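Local atomic coordinates of hypothetical Thioesterase Protein SP_1851 (Streptococcus pneumoniae serotype 4, PDB entry 4XY5), a protein that probably hydrolyses thioesters, as a PaaI-type member of the thioesterase superfamily with a hotdog fold. Residues R99-M104 and T122-G127; Y49-C54 and L72-N77; F15-I20 and V30-V35. The protein carries 1 engineered substitution. All coordinates share one frame; numbering follows the deposited sequence.

Contact 1: residues R99-M104 and T122-G127; sequences RTTCVM and TMFVTG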
loop_
_atom_site.group_PDB
_atom_site.type_symbol
_atom_site.label_atom_id
_atom_site.label_comp_id
_atom_site.label_asym_id
_atom_site.label_seq_id
_atom_site.Cartn_x
_atom_site.Cartn_y
_atom_site.Cartn_z
ATOM N N ARG A 99 4.695 -4.781 19.680
ATOM C CA ARG A 99 5.680 -5.714 20.211
ATOM C C ARG A 99 6.566 -6.307 19.117
ATOM O O ARG A 99 7.787 -6.291 19.234
ATOM C CB ARG A 99 4.990 -6.832 20.999
ATOM C CG ARG A 99 4.663 -6.432 22.428
ATOM C CD ARG A 99 4.150 -7.598 23.266
ATOM N NE ARG A 99 4.963 -7.757 24.472
ATOM C CZ ARG A 99 4.851 -6.993 25.555
ATOM N NH1 ARG A 99 3.955 -6.015 25.588
ATOM N NH2 ARG A 99 5.638 -7.204 26.605
ATOM N N THR A 100 5.966 -6.822 18.051
ATOM C CA THR A 100 6.748 -7.432 16.975
ATOM C C THR A 100 6.953 -6.497 15.782
ATOM O O THR A 100 7.851 -6.704 14.964
ATOM C CB THR A 100 6.087 -8.729 16.466
ATOM O OG1 THR A 100 4.717 -8.469 16.138
ATOM C CG2 THR A 100 6.155 -9.821 17.527
ATOM N N THR A 101 6.109 -5.476 15.682
ATOM C CA THR A 101 6.116 -4.598 14.519
ATOM C C THR A 101 6.029 -3.132 14.913
ATOM O O THR A 101 5.470 -2.781 15.954
ATOM C CB THR A 101 4.936 -4.907 13.562
ATOM O OG1 THR A 101 3.710 -4.873 14.298
ATOM C CG2 THR A 101 5.088 -6.277 12.914
ATOM N N CYS A 102 6.587 -2.276 14.064
ATOM C CA CYS A 102 6.445 -0.841 14.204
ATOM C C CYS A 102 5.900 -0.259 12.911
ATOM O O CYS A 102 6.162 -0.785 11.826
ATOM C CB CYS A 102 7.778 -0.181 14.534
ATOM S SG CYS A 102 8.330 -0.425 16.225
ATOM N N VAL A 103 5.154 0.829 13.028
ATOM C CA VAL A 103 4.698 1.548 11.845
ATOM C C VAL A 103 5.287 2.954 11.820
ATOM O O VAL A 103 5.098 3.725 12.758
ATOM C CB VAL A 103 3.168 1.635 11.786
ATOM C CG1 VAL A 103 2.741 2.370 10.514
ATOM C CG2 VAL A 103 2.562 0.231 11.841
ATOM N N MET A 104 6.010 3.269 10.748
ATOM C CA MET A 104 6.671 4.568 10.600
ATOM C C MET A 104 5.995 5.380 9.512
ATOM O O MET A 104 5.753 4.851 8.432
ATOM C CB MET A 104 8.155 4.411 10.230
ATOM C CG MET A 104 8.890 3.234 10.857
ATOM S SD MET A 104 8.750 3.283 12.638
ATOM C CE MET A 104 10.008 2.166 13.186
ATOM N N THR A 122 5.920 -0.594 7.391
ATOM C CA THR A 122 5.626 -1.605 8.389
ATOM C C THR A 122 6.890 -2.401 8.631
ATOM O O THR A 122 7.300 -3.200 7.792
ATOM C CB THR A 122 4.481 -2.539 7.944
ATOM O OG1 THR A 122 3.318 -1.750 7.682
ATOM C CG2 THR A 122 4.155 -3.534 9.039
ATOM N N MET A 123 7.513 -2.158 9.778
ATOM C CA MET A 123 8.794 -2.771 10.096
ATOM C C MET A 123 8.611 -3.916 11.083
ATOM O O MET A 123 7.787 -3.839 11.985
ATOM C CB MET A 123 9.762 -1.733 10.675
ATOM C CG MET A 123 9.733 -0.360 10.000
ATOM S SD MET A 123 10.635 -0.226 8.433
ATOM C CE MET A 123 12.344 -0.436 8.965
ATOM N N PHE A 124 9.389 -4.974 10.899
ATOM C CA PHE A 124 9.401 -6.105 11.816
ATOM C C PHE A 124 10.584 -5.947 12.769
ATOM O O PHE A 124 11.732 -5.878 12.332
ATOM C CB PHE A 124 9.490 -7.420 11.038
ATOM C CG PHE A 124 9.420 -8.651 11.900
ATOM C CD1 PHE A 124 8.214 -9.070 12.434
ATOM C CD2 PHE A 124 10.558 -9.397 12.159
ATOM C CE1 PHE A 124 8.147 -10.207 13.223
ATOM C CE2 PHE A 124 10.497 -10.533 12.944
ATOM C CZ PHE A 124 9.294 -10.939 13.477
ATOM N N VAL A 125 10.295 -5.846 14.064
ATOM C CA VAL A 125 11.338 -5.698 15.072
ATOM C C VAL A 125 12.059 -7.029 15.254
ATOM O O VAL A 125 11.444 -8.030 15.618
ATOM C CB VAL A 125 10.768 -5.228 16.428
ATOM C CG1 VAL A 125 11.901 -4.906 17.398
ATOM C CG2 VAL A 125 9.859 -4.017 16.242
ATOM N N THR A 126 13.359 -7.043 14.989
ATOM C CA THR A 126 14.128 -8.279 15.066
ATOM C C THR A 126 14.809 -8.442 16.426
ATOM O O THR A 126 14.984 -9.564 16.912
ATOM C CB THR A 126 15.180 -8.344 13.950
ATOM O OG1 THR A 126 16.041 -7.202 14.035
ATOM C CG2 THR A 126 14.506 -8.343 12.585
ATOM N N GLY A 127 15.178 -7.326 17.044
ATOM C CA GLY A 127 15.832 -7.361 18.340
ATOM C C GLY A 127 15.889 -6.003 19.008
ATOM O O GLY A 127 15.427 -5.009 18.444
#
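T100 meets two residues of the facing strand at once. Its carbonyl O accepts the backbone N of V125 at 2.7 Å, and F124 CD1 approaches the same oxygen obliquely at 3.5 Å. F124 CG stands anti to its backbone N (chi1 -176°), on the side of the carbonyl carbon. The ring's CE1 lies near T100 CB. T101 pairs with F124 without hydrogen bonds. Its methyl CG2 touches the ring edge at CD1 (4.2 Å), while T101 CA sends a C-H...O contact to M123 O at 3.1 Å. C102 and M123 form the hydrogen-bonded pair, C102 N to M123 O at 2.9 Å and M123 N to C102 O at 2.8 Å. On this other face, C102 SG packs against V125 CG2 (3.9 Å). V103 returns to the face of T101, in a non-hydrogen-bonded pair with T122, and it packs on L79 of the third subunit. M104 closes the run. Its side chain crosses that of M123 at about a right angle, CG to CG 3.8 Å, and both methionines rest on S58 of helix 47-64. The opposite face, with T101 and F124, turns towards other subunits: F124 packs on T100 of the second subunit. With short strand axes at 146°, alternating pairs and a helix against one face, this is an antiparallel beta hairpin of the hotdog sheet that wraps the central helix.

Contact 2: residues Y49-C54 and L72-N77; sequences YLFTLC and LQSSIN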
loop_
_atom_site.group_PDB
_atom_site.type_symbol
_atom_site.label_atom_id
_atom_site.label_comp_id
_atom_site.label_asym_id
_atom_site.label_seq_id
_atom_site.Cartn_x
_atom_site.Cartn_y
_atom_site.Cartn_z
ATOM N N TYR A 49 14.511 6.662 -5.940
ATOM C CA TYR A 49 15.337 7.544 -5.123
ATOM C C TYR A 49 14.541 8.092 -3.950
ATOM O O TYR A 49 14.976 8.005 -2.797
ATOM C CB TYR A 49 15.897 8.690 -5.985
ATOM C CG TYR A 49 16.369 9.924 -5.237
ATOM C CD1 TYR A 49 17.647 9.999 -4.701
ATOM C CD2 TYR A 49 15.539 11.040 -5.118
ATOM C CE1 TYR A 49 18.076 11.146 -4.027
ATOM C CE2 TYR A 49 15.958 12.181 -4.457
ATOM C CZ TYR A 49 17.223 12.230 -3.919
ATOM O OH TYR A 49 17.637 13.368 -3.258
ATOM N N LEU A 50 13.358 8.629 -4.233
ATOM C CA LEU A 50 12.519 9.188 -3.176
ATOM C C LEU A 50 12.140 8.111 -2.163
ATOM O O LEU A 50 12.178 8.347 -0.971
ATOM C CB LEU A 50 11.246 9.821 -3.759
ATOM C CG LEU A 50 11.466 11.044 -4.658
ATOM C CD1 LEU A 50 10.130 11.458 -5.279
ATOM C CD2 LEU A 50 12.040 12.156 -3.822
ATOM N N PHE A 51 11.780 6.927 -2.645
ATOM C CA PHE A 51 11.453 5.834 -1.728
ATOM C C PHE A 51 12.650 5.483 -0.861
ATOM O O PHE A 51 12.518 5.235 0.345
ATOM C CB PHE A 51 10.997 4.595 -2.493
ATOM C CG PHE A 51 10.645 3.428 -1.602
ATOM C CD1 PHE A 51 9.340 3.218 -1.193
ATOM C CD2 PHE A 51 11.632 2.537 -1.179
ATOM C CE1 PHE A 51 9.016 2.135 -0.384
ATOM C CE2 PHE A 51 11.329 1.469 -0.374
ATOM C CZ PHE A 51 10.008 1.257 0.034
ATOM N N THR A 52 13.829 5.431 -1.472
ATOM C CA THR A 52 14.995 5.020 -0.720
ATOM C C THR A 52 15.317 6.044 0.381
ATOM O O THR A 52 15.704 5.665 1.486
ATOM C CB THR A 52 16.213 4.804 -1.659
ATOM O OG1 THR A 52 15.924 3.709 -2.551
ATOM C CG2 THR A 52 17.485 4.479 -0.859
ATOM N N LEU A 53 15.146 7.327 0.085
ATOM C CA LEU A 53 15.280 8.344 1.134
ATOM C C LEU A 53 14.353 8.000 2.304
ATOM O O LEU A 53 14.779 8.001 3.460
ATOM C CB LEU A 53 14.960 9.741 0.599
ATOM C CG LEU A 53 15.829 10.320 -0.521
ATOM C CD1 LEU A 53 15.378 11.732 -0.872
ATOM C CD2 LEU A 53 17.320 10.334 -0.139
ATOM N N CYS A 54 13.102 7.659 2.002
ATOM C CA CYS A 54 12.134 7.359 3.058
ATOM C C CYS A 54 12.491 6.089 3.836
ATOM O O CYS A 54 12.361 6.043 5.067
ATOM C CB CYS A 54 10.721 7.210 2.482
ATOM S SG CYS A 54 10.068 8.732 1.819
ATOM N N LEU A 72 8.833 -4.931 6.332
ATOM C CA LEU A 72 7.949 -5.982 5.837
ATOM C C LEU A 72 7.180 -5.510 4.618
ATOM O O LEU A 72 6.933 -6.262 3.676
ATOM C CB LEU A 72 6.930 -6.404 6.902
ATOM C CG LEU A 72 7.301 -7.383 8.004
ATOM C CD1 LEU A 72 6.072 -7.611 8.876
ATOM C CD2 LEU A 72 7.777 -8.678 7.391
ATOM N N GLN A 73 6.767 -4.255 4.679
ATOM C CA GLN A 73 5.871 -3.712 3.684
ATOM C C GLN A 73 5.967 -2.210 3.677
ATOM O O GLN A 73 6.125 -1.589 4.715
ATOM C CB GLN A 73 4.426 -4.158 3.987
ATOM C CG GLN A 73 3.452 -3.925 2.864
ATOM C CD GLN A 73 2.954 -2.502 2.791
ATOM O OE1 GLN A 73 2.986 -1.759 3.773
ATOM N NE2 GLN A 73 2.459 -2.122 1.618
ATOM N N SER A 74 5.861 -1.605 2.505
ATOM C CA SER A 74 5.806 -0.158 2.489
ATOM C C SER A 74 4.864 0.339 1.412
ATOM O O SER A 74 4.741 -0.285 0.360
ATOM C CB SER A 74 7.193 0.436 2.263
ATOM O OG SER A 74 7.100 1.847 2.289
ATOM N N SER A 75 4.192 1.445 1.695
ATOM C CA SER A 75 3.358 2.114 0.693
ATOM C C SER A 75 3.781 3.575 0.545
ATOM O O SER A 75 4.060 4.240 1.531
ATOM C CB SER A 75 1.886 1.996 1.080
ATOM O OG SER A 75 1.510 0.637 0.988
ATOM N N ILE A 76 3.876 4.075 -0.685
ATOM C CA ILE A 76 4.315 5.455 -0.876
ATOM C C ILE A 76 3.404 6.145 -1.878
ATOM O O ILE A 76 2.948 5.518 -2.832
ATOM C CB ILE A 76 5.803 5.525 -1.360
ATOM C CG1 ILE A 76 6.236 6.973 -1.612
ATOM C CG2 ILE A 76 5.989 4.670 -2.612
ATOM C CD1 ILE A 76 7.791 7.130 -1.714
ATOM N N ASN A 77 3.102 7.414 -1.609
ATOM C CA ASN A 77 2.339 8.276 -2.516
ATOM C C ASN A 77 3.211 9.410 -2.993
ATOM O O ASN A 77 3.833 10.095 -2.177
ATOM C CB ASN A 77 1.117 8.875 -1.826
ATOM C CG ASN A 77 0.013 7.872 -1.632
ATOM O OD1 ASN A 77 0.013 7.121 -0.661
ATOM N ND2 ASN A 77 -0.928 7.846 -2.560
#
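F51 packs on S74 and I76 of strand 68-78, outermost in this chain's sheet, in a buried contact of the kind that defines the hotdog fold, the central helix against the antiparallel sheet. Its centre lies about 6 Å from the centre of the chain, and no hydrogen bond crosses it. The short axes run 10.0 Å apart at 126°, so side chains bridge the gap. F51 CG stands anti to the backbone N (chi1 180°), and the ring beyond it reaches S74 and I76. Its CD1 meets I76 CG2 at 3.9 Å, the methyl lying at the ring edge near the plane. Further out, CE1 comes obliquely to S74 OG at 3.3 Å. That hydroxyl is not left to the ring, since S74 OG is hydrogen-bonded to T120 O of strand 115-127. I76 CD1 lies 3.9 Å from F51 CA, with C54 SG more loosely placed at 4.5 Å from the same methyl. F51 stacks on F51 of the fourth subunit, whose strand pairs antiparallel with Q73-N77 and continues the sheet. Within the chain, F121 of strand 115-127 meets the F51 ring and touches C54 and S74, while L50 and L53 touch L88 of strand 87-97.

Contact 3: residues F15-I20 and V30-V35; sequences FENYEI and VTTKVV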
loop_
_atom_site.group_PDB
_atom_site.type_symbol
_atom_site.label_atom_id
_atom_site.label_comp_id
_atom_site.label_asym_id
_atom_site.label_seq_id
_atom_site.Cartn_x
_atom_site.Cartn_y
_atom_site.Cartn_z
ATOM N N PHE A 15 21.560 9.334 -1.204
ATOM C CA PHE A 15 22.482 9.705 -0.122
ATOM C C PHE A 15 23.947 9.832 -0.539
ATOM O O PHE A 15 24.849 9.428 0.199
ATOM C CB PHE A 15 22.377 8.726 1.044
ATOM C CG PHE A 15 21.012 8.720 1.701
ATOM C CD1 PHE A 15 20.660 9.726 2.589
ATOM C CD2 PHE A 15 20.089 7.729 1.404
ATOM C CE1 PHE A 15 19.410 9.741 3.191
ATOM C CE2 PHE A 15 18.834 7.730 2.002
ATOM C CZ PHE A 15 18.493 8.735 2.894
ATOM N N GLU A 16 24.181 10.426 -1.701
ATOM C CA GLU A 16 25.528 10.854 -2.064
ATOM C C GLU A 16 25.936 12.042 -1.195
ATOM O O GLU A 16 27.125 12.290 -0.975
ATOM C CB GLU A 16 25.596 11.199 -3.549
ATOM C CG GLU A 16 25.375 9.978 -4.427
ATOM C CD GLU A 16 25.778 10.185 -5.872
ATOM O OE1 GLU A 16 25.909 9.170 -6.588
ATOM O OE2 GLU A 16 25.948 11.349 -6.296
ATOM N N ASN A 17 24.931 12.758 -0.698
ATOM C CA ASN A 17 25.112 13.799 0.311
ATOM C C ASN A 17 23.926 13.720 1.257
ATOM O O ASN A 17 22.857 13.287 0.847
ATOM C CB ASN A 17 25.192 15.195 -0.314
ATOM C CG ASN A 17 23.867 15.653 -0.908
ATOM O OD1 ASN A 17 22.991 16.185 -0.196
ATOM N ND2 ASN A 17 23.704 15.451 -2.219
ATOM N N TYR A 18 24.114 14.138 2.506
ATOM C CA TYR A 18 22.997 14.224 3.456
ATOM C C TYR A 18 23.455 14.913 4.734
ATOM O O TYR A 18 24.651 14.994 5.007
ATOM C CB TYR A 18 22.417 12.838 3.787
ATOM C CG TYR A 18 23.343 11.916 4.551
ATOM C CD1 TYR A 18 23.359 11.904 5.945
ATOM C CD2 TYR A 18 24.205 11.046 3.875
ATOM C CE1 TYR A 18 24.219 11.054 6.645
ATOM C CE2 TYR A 18 25.053 10.197 4.563
ATOM C CZ TYR A 18 25.062 10.208 5.939
ATOM O OH TYR A 18 25.912 9.358 6.609
ATOM N N GLU A 19 22.489 15.426 5.492
ATOM C CA GLU A 19 22.719 15.974 6.818
ATOM C C GLU A 19 21.687 15.391 7.760
ATOM O O GLU A 19 20.499 15.524 7.503
ATOM C CB GLU A 19 22.606 17.502 6.811
ATOM C CG GLU A 19 23.611 18.207 5.914
ATOM C CD GLU A 19 24.982 18.272 6.541
ATOM O OE1 GLU A 19 25.080 17.991 7.759
ATOM O OE2 GLU A 19 25.954 18.596 5.818
ATOM N N ILE A 20 22.123 14.740 8.835
ATOM C CA ILE A 20 21.189 14.292 9.868
ATOM C C ILE A 20 20.983 15.429 10.863
ATOM O O ILE A 20 21.888 15.774 11.632
ATOM C CB ILE A 20 21.684 13.040 10.621
ATOM C CG1 ILE A 20 22.041 11.921 9.641
ATOM C CG2 ILE A 20 20.636 12.557 11.612
ATOM C CD1 ILE A 20 22.579 10.680 10.323
ATOM N N VAL A 30 16.255 14.306 8.286
ATOM C CA VAL A 30 17.476 14.275 7.471
ATOM C C VAL A 30 17.253 15.138 6.241
ATOM O O VAL A 30 16.174 15.093 5.653
ATOM C CB VAL A 30 17.844 12.836 7.041
ATOM C CG1 VAL A 30 19.042 12.832 6.082
ATOM C CG2 VAL A 30 18.115 11.960 8.261
ATOM N N THR A 31 18.259 15.922 5.848
ATOM C CA THR A 31 18.150 16.709 4.627
ATOM C C THR A 31 19.128 16.191 3.565
ATOM O O THR A 31 20.133 15.555 3.886
ATOM C CB THR A 31 18.395 18.207 4.880
ATOM O OG1 THR A 31 19.738 18.407 5.332
ATOM C CG2 THR A 31 17.409 18.738 5.918
ATOM N N THR A 32 18.803 16.430 2.301
ATOM C CA THR A 32 19.649 15.965 1.209
ATOM C C THR A 32 19.371 16.805 -0.026
ATOM O O THR A 32 18.262 17.308 -0.206
ATOM C CB THR A 32 19.424 14.460 0.893
ATOM O OG1 THR A 32 20.415 14.013 -0.039
ATOM C CG2 THR A 32 18.034 14.199 0.307
ATOM N N LYS A 33 20.384 16.971 -0.871
ATOM C CA LYS A 33 20.220 17.758 -2.082
ATOM C C LYS A 33 20.092 16.852 -3.290
ATOM O O LYS A 33 20.916 15.958 -3.473
ATOM C CB LYS A 33 21.401 18.712 -2.296
ATOM C CG LYS A 33 21.114 19.735 -3.394
ATOM C CD LYS A 33 22.276 20.688 -3.600
ATOM C CE LYS A 33 23.486 19.959 -4.122
ATOM N NZ LYS A 33 24.592 20.905 -4.426
ATOM N N VAL A 34 19.069 17.101 -4.106
ATOM C CA VAL A 34 18.827 16.324 -5.319
ATOM C C VAL A 34 19.943 16.604 -6.330
ATOM O O VAL A 34 20.258 17.760 -6.619
ATOM C CB VAL A 34 17.454 16.652 -5.932
ATOM C CG1 VAL A 34 17.178 15.790 -7.152
ATOM C CG2 VAL A 34 16.348 16.459 -4.895
ATOM N N VAL A 35 20.557 15.540 -6.840
ATOM C CA VAL A 35 21.661 15.673 -7.783
ATOM C C VAL A 35 21.354 14.841 -9.026
ATOM O O VAL A 35 20.283 14.218 -9.115
ATOM C CB VAL A 35 23.010 15.253 -7.148
ATOM C CG1 VAL A 35 23.438 16.280 -6.104
ATOM C CG2 VAL A 35 22.918 13.868 -6.519
#
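Two first torsions set up the polar contacts: N17 CG lies between its backbone N and carbonyl carbon (chi1 69°), on the way to K33, and T32 OG1, anti to its own N (chi1 -171°), is placed at N17 O. The N17 amide bonds both the N-H and the C=O of K33. OD1 accepts K33 N at 2.8 Å on an in-plane lone pair, and ND2 donates to K33 O at 3.1 Å, also on a lone pair and close to the amide's own plane. The T32 side chain crosses that of N17 at about a right angle, and its OG1 donates to N17 O at 2.7 Å from above the carbonyl plane, 36° out of it. These bonds hold the loop that leads into an antiparallel beta hairpin at the border of the hotdog sheet, where E19 and T31 form the hydrogen-bonded pair: E19 N to T31 O at 2.9 Å, T31 N to E19 O at 2.8 Å. I20 and V30 follow, side by side and pointing the same way. V30 CG1 lies at the F15 ring edge, 4.2 Å from CE1, and 4.1 Å from Y18 CB. F15 itself packs on L53 and Q56 of helix 47-64. The Y18 ring stacks on F9 of the fourth subunit, and Y18 OH is hydrogen-bonded to F9 N of that chain.

How the contacts relate
From the N terminus, contact 3 closes first, bringing 30-35 back on 15-20 around the turn of the opening hairpin. Contact 2 then spans the rest of helix 47-64 and the connection to strand 68-78, and contact 1 closes the last hairpin over 105-121. The three lie in series; none nests or crosses. Contacts 1 and 2 are joined through neighbouring strands, with T122 O probably hydrogen-bonded to L72 N and F124 packing on L72. Contacts 2 and 3 meet through the helix: L53 reaches F15 and Y49 reaches T32. Contacts 1 and 3 do not touch and sit on opposite sides of the chain's centre, but both reach the same sheet and both touch helix 47-64.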